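Long-range contacts in putative efflux transporter (Bacteroides eggerthii, PDB 4L8J), which probably serves as the periplasmic adaptor (membrane-fusion) subunit of an efflux or secretion system of the HlyD family: residues Ile62-Asp66 with Asp128-Leu132; Gln44-Leu48 with Arg142-Asn146. All coordinates share one frame; numbering follows the deposited sequence.

Contact 1: residues Ile62-Asp66 with Asp128-Leu132; sequences IAAID and DTKLL
Strands 61-65 and 130-132 run antiparallel at the root of a helical hairpin: the first leads into helix 68-95, the second follows helix 102-127, and here they are hydrogen-bonded through I62, A63 and L131. A classic beta bulge opens the ladder, since I62 and A63 both face L131. L131 O takes the amide of I62 at 2.9 Å, measured from I62 N, and a weak second bond from A63 N at 3.4 Å. In return L131 N donates to A63 O (2.8 Å). One residue on, A64 and K130 form a non-hydrogen-bonded pair. The ladder ends at T129 O, which accepts the amide of I65 (I65 N to T129 O 2.9 Å) in its carbonyl plane and also meets the A64 CA-H, with A64 CA 3.2 Å from T129 O.

Beyond the backbone, I65 and T129 pack with their side chains at about a right angle, I65 CG1 lying 4.0 Å from T129 CB. The I65 branch gets there because CG1 sits between the backbone N and the carbonyl carbon (chi1 61°), and both residues also touch I70 on helix 68-95. T129 OG1 is tied the other way, to M126 O at the end of helix 102-127. At the bulge, I62 CG2 reaches L131 CD2 more loosely, while A63 and L131 share a sheet face packed on I156 of strand 155-161. Two strands joined at the base of a long antiparallel helix pair are characteristic of the barrel-sandwich (lipoyl-like) domain of HlyD-type membrane-fusion proteins, with its inserted hairpin.

Contact 2: residues Gln44-Leu48 with Arg142-Asn146; sequences QIINL and RLVEN
The side-chain amide of N146 lies against the backbone of I46, where ND2 gives I46 O a weak hydrogen bond, 3.4 Å long from N146 ND2 and bent to 148° at the hydrogen. Its other end presses closer: N146 OD1 is 2.9 Å from the carbonyl carbon I46 C, and I45 CG2 touches the same oxygen at 3.5 Å. That oxygen is also hydrogen-bonded to a residue just beyond the two segments. N146 reaches this strand because its CG extends anti to the backbone N (chi1 -163°). The strand is bulged at this point, I46 and N47 both facing A64 on strand 61-65.

Apolar groups fill the middle. I45 CD1 meets V144 CG2 at 3.5 Å, the two side chains crossing at about a right angle, and both rest on I156 of strand 155-161. In the barrel-sandwich domain the loop 142-146 passes from strand 137-142 of one sheet to the edge strand 149-150 of the sheet that holds 43-47.

L48 comes from the opposite direction to R142 and lays its CD2 methyl over the centre of the guanidinium, 3.7 Å above the plane. That same methyl also touches the loop backbone, with L48 CD2 3.4 Å from V144 O. The R142 chain bends at chi3 (102°) to bring its flat end over L48, while R142 NH1 donates to V50 O and NH2 to a bound glycerol, probably from the crystallisation liquor. With an alanine here the guanidinium would be gone, which would probably leave L48 CD2 without the flat group it packs on and V50 O without its side-chain donor. The backbone N of R142, at the end of strand 137-142, is bonded to E52 OE2.

Overall arrangement
Contacts 1 and 2 sit side by side in the barrel-sandwich domain, their centres about 9 Å apart. Strands 43-47 and 61-65 are neighbours in one four-stranded sheet, so the two contacts touch directly: A64 O lies 2.8 Å from I46 N and D66 N lies 2.8 Å from Q44 O, both probable hydrogen bonds. Along the chain the order is 44-48, 62-66, 128-132, 142-146, which nests contact 1, with the helices 68-95 and 102-127 between its segments, inside the loop closed by contact 2. The sheet therefore joins the hairpin root at 130-132, through 61-65 and 43-47, to the loop arriving from the second sheet.

Contact 1: residues Ile62-Asp66 with Asp128-Leu132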
loop_
_atom_site.group_PDB
_atom_site.type_symbol
_atom_site.label_atom_id
_atom_site.label_comp_id
_atom_site.label_asym_id
_atom_site.label_seq_id
_atom_site.Cartn_x
_atom_site.Cartn_y
_atom_site.Cartn_z
ATOM N N ILE A 62 62.296 19.128 -13.973
ATOM C CA ILE A 62 62.625 17.999 -13.087
ATOM C C ILE A 62 64.125 17.947 -12.903
ATOM O O ILE A 62 64.613 17.778 -11.786
ATOM C CB ILE A 62 62.103 16.648 -13.683
ATOM C CG1 ILE A 62 60.560 16.634 -13.821
ATOM C CG2 ILE A 62 62.639 15.447 -12.846
ATOM C CD1 ILE A 62 59.818 16.646 -12.491
ATOM N N ALA A 63 64.861 18.060 -14.024
ATOM C CA ALA A 63 66.317 17.971 -14.018
ATOM C C ALA A 63 66.879 18.562 -15.285
ATOM O O ALA A 63 66.172 18.642 -16.282
ATOM C CB ALA A 63 66.766 16.513 -13.874
ATOM N N ALA A 64 68.142 18.996 -15.246
ATOM C CA ALA A 64 68.816 19.514 -16.441
ATOM C C ALA A 64 70.220 18.978 -16.507
ATOM O O ALA A 64 70.871 18.848 -15.471
ATOM C CB ALA A 64 68.840 21.040 -16.440
ATOM N N ILE A 65 70.690 18.649 -17.724
ATOM C CA ILE A 65 72.081 18.210 -17.940
ATOM C C ILE A 65 72.864 19.412 -18.460
ATOM O O ILE A 65 72.250 20.354 -18.979
ATOM C CB ILE A 65 72.237 16.955 -18.858
ATOM C CG1 ILE A 65 71.697 17.198 -20.273
ATOM C CG2 ILE A 65 71.635 15.693 -18.227
ATOM C CD1 ILE A 65 72.488 16.511 -21.382
ATOM N N ASP A 66 74.218 19.394 -18.297
ATOM C CA ASP A 66 75.133 20.427 -18.782
ATOM C C ASP A 66 74.981 20.505 -20.317
ATOM O O ASP A 66 75.246 19.509 -20.997
ATOM C CB ASP A 66 76.581 20.091 -18.369
ATOM C CG ASP A 66 77.632 21.155 -18.625
ATOM O OD1 ASP A 66 77.298 22.196 -19.245
ATOM O OD2 ASP A 66 78.780 20.970 -18.169
ATOM N N ASP A 128 66.068 18.763 -25.233
ATOM C CA ASP A 128 66.092 17.602 -24.334
ATOM C C ASP A 128 67.120 17.700 -23.192
ATOM O O ASP A 128 67.112 16.824 -22.323
ATOM C CB ASP A 128 66.264 16.298 -25.132
ATOM C CG ASP A 128 65.024 15.945 -25.961
ATOM O OD1 ASP A 128 63.965 16.587 -25.754
ATOM O OD2 ASP A 128 65.137 15.082 -26.865
ATOM N N THR A 129 67.921 18.789 -23.124
ATOM C CA THR A 129 68.839 19.024 -21.984
ATOM C C THR A 129 68.026 19.361 -20.719
ATOM O O THR A 129 68.545 19.251 -19.613
ATOM C CB THR A 129 69.865 20.122 -22.284
ATOM O OG1 THR A 129 69.206 21.359 -22.579
ATOM C CG2 THR A 129 70.843 19.741 -23.382
ATOM N N LYS A 130 66.748 19.747 -20.877
ATOM C CA LYS A 130 65.841 20.032 -19.755
ATOM C C LYS A 130 64.782 18.969 -19.706
ATOM O O LYS A 130 64.024 18.827 -20.666
ATOM C CB LYS A 130 65.193 21.434 -19.879
ATOM C CG LYS A 130 66.205 22.577 -20.036
ATOM C CD LYS A 130 66.126 23.572 -18.912
ATOM C CE LYS A 130 67.234 24.596 -18.963
ATOM N NZ LYS A 130 66.904 25.718 -19.878
ATOM N N LEU A 131 64.750 18.174 -18.628
ATOM C CA LEU A 131 63.731 17.131 -18.480
ATOM C C LEU A 131 62.527 17.744 -17.749
ATOM O O LEU A 131 62.692 18.298 -16.673
ATOM C CB LEU A 131 64.326 15.928 -17.734
ATOM C CG LEU A 131 63.399 14.767 -17.354
ATOM C CD1 LEU A 131 62.803 14.098 -18.600
ATOM C CD2 LEU A 131 64.165 13.753 -16.494
ATOM N N LEU A 132 61.350 17.725 -18.367
ATOM C CA LEU A 132 60.151 18.360 -17.805
ATOM C C LEU A 132 59.101 17.339 -17.381
ATOM O O LEU A 132 59.110 16.213 -17.884
ATOM C CB LEU A 132 59.537 19.330 -18.844
ATOM C CG LEU A 132 60.500 20.316 -19.549
ATOM C CD1 LEU A 132 59.767 21.110 -20.601
ATOM C CD2 LEU A 132 61.185 21.277 -18.563
#

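Contact 2: residues Gln44-Leu48 with Arg142-Asn146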
loop_
_atom_site.group_PDB
_atom_site.type_symbol
_atom_site.label_atom_id
_atom_site.label_comp_id
_atom_site.label_asym_id
_atom_site.label_seq_id
_atom_site.Cartn_x
_atom_site.Cartn_y
_atom_site.Cartn_z
ATOM N N GLN A 44 75.748 15.094 -18.021
ATOM C CA GLN A 44 75.922 15.281 -16.589
ATOM C C GLN A 44 74.801 16.181 -16.017
ATOM O O GLN A 44 74.688 17.346 -16.413
ATOM C CB GLN A 44 77.315 15.877 -16.284
ATOM C CG GLN A 44 77.485 16.322 -14.823
ATOM C CD GLN A 44 78.910 16.629 -14.443
ATOM O OE1 GLN A 44 79.516 15.896 -13.655
ATOM N NE2 GLN A 44 79.462 17.745 -14.947
ATOM N N ILE A 45 74.029 15.663 -15.046
ATOM C CA ILE A 45 72.990 16.457 -14.363
ATOM C C ILE A 45 73.683 17.632 -13.674
ATOM O O ILE A 45 74.708 17.431 -13.044
ATOM C CB ILE A 45 72.155 15.588 -13.373
ATOM C CG1 ILE A 45 71.283 14.578 -14.158
ATOM C CG2 ILE A 45 71.261 16.463 -12.457
ATOM C CD1 ILE A 45 70.910 13.370 -13.407
ATOM N N ILE A 46 73.202 18.858 -13.885
ATOM C CA ILE A 46 73.769 20.053 -13.241
ATOM C C ILE A 46 72.685 20.741 -12.398
ATOM O O ILE A 46 72.963 21.701 -11.679
ATOM C CB ILE A 46 74.409 21.027 -14.238
ATOM C CG1 ILE A 46 73.409 21.436 -15.358
ATOM C CG2 ILE A 46 75.755 20.461 -14.759
ATOM C CD1 ILE A 46 73.695 22.820 -16.025
ATOM N N ASN A 47 71.434 20.277 -12.543
ATOM C CA ASN A 47 70.314 20.810 -11.781
ATOM C C ASN A 47 69.300 19.700 -11.531
ATOM O O ASN A 47 68.908 19.000 -12.456
ATOM C CB ASN A 47 69.675 22.016 -12.486
ATOM C CG ASN A 47 68.751 22.828 -11.604
ATOM O OD1 ASN A 47 68.623 22.588 -10.417
ATOM N ND2 ASN A 47 68.079 23.809 -12.160
ATOM N N LEU A 48 68.922 19.526 -10.263
ATOM C CA LEU A 48 67.936 18.574 -9.783
ATOM C C LEU A 48 67.065 19.365 -8.778
ATOM O O LEU A 48 67.255 19.258 -7.580
ATOM C CB LEU A 48 68.674 17.377 -9.162
ATOM C CG LEU A 48 67.903 16.066 -8.979
ATOM C CD1 LEU A 48 67.204 15.626 -10.259
ATOM C CD2 LEU A 48 68.843 14.977 -8.550
ATOM N N ARG A 142 63.428 9.962 -6.181
ATOM C CA ARG A 142 64.553 10.613 -6.824
ATOM C C ARG A 142 65.633 9.538 -6.991
ATOM O O ARG A 142 66.170 9.050 -5.987
ATOM C CB ARG A 142 65.029 11.784 -5.968
ATOM C CG ARG A 142 65.774 12.826 -6.746
ATOM C CD ARG A 142 65.710 14.115 -5.987
ATOM N NE ARG A 142 66.956 14.350 -5.283
ATOM C CZ ARG A 142 67.476 15.551 -5.073
ATOM N NH1 ARG A 142 66.829 16.642 -5.471
ATOM N NH2 ARG A 142 68.631 15.675 -4.449
ATOM N N LEU A 143 65.907 9.133 -8.250
ATOM C CA LEU A 143 66.805 8.015 -8.574
ATOM C C LEU A 143 68.263 8.388 -8.806
ATOM O O LEU A 143 69.122 7.496 -8.848
ATOM C CB LEU A 143 66.275 7.292 -9.823
ATOM C CG LEU A 143 64.850 6.754 -9.724
ATOM C CD1 LEU A 143 64.339 6.339 -11.079
ATOM C CD2 LEU A 143 64.753 5.602 -8.724
ATOM N N VAL A 144 68.554 9.680 -8.974
ATOM C CA VAL A 144 69.907 10.154 -9.253
ATOM C C VAL A 144 70.254 11.302 -8.319
ATOM O O VAL A 144 69.395 11.777 -7.587
ATOM C CB VAL A 144 70.052 10.580 -10.754
ATOM C CG1 VAL A 144 70.117 9.367 -11.676
ATOM C CG2 VAL A 144 68.913 11.509 -11.176
ATOM N N GLU A 145 71.504 11.758 -8.377
ATOM C CA GLU A 145 72.044 12.876 -7.608
ATOM C C GLU A 145 72.487 13.976 -8.547
ATOM O O GLU A 145 72.773 13.695 -9.711
ATOM C CB GLU A 145 73.250 12.414 -6.756
ATOM C CG GLU A 145 72.885 11.536 -5.575
ATOM C CD GLU A 145 72.872 12.266 -4.248
ATOM O OE1 GLU A 145 73.922 12.835 -3.868
ATOM O OE2 GLU A 145 71.811 12.256 -3.579
ATOM N N ASN A 146 72.613 15.217 -8.043
ATOM C CA ASN A 146 73.102 16.309 -8.878
ATOM C C ASN A 146 74.595 16.099 -9.161
ATOM O O ASN A 146 75.277 15.454 -8.371
ATOM C CB ASN A 146 72.826 17.673 -8.247
ATOM C CG ASN A 146 72.938 18.826 -9.224
ATOM O OD1 ASN A 146 73.093 18.625 -10.425
ATOM N ND2 ASN A 146 72.844 20.065 -8.741
#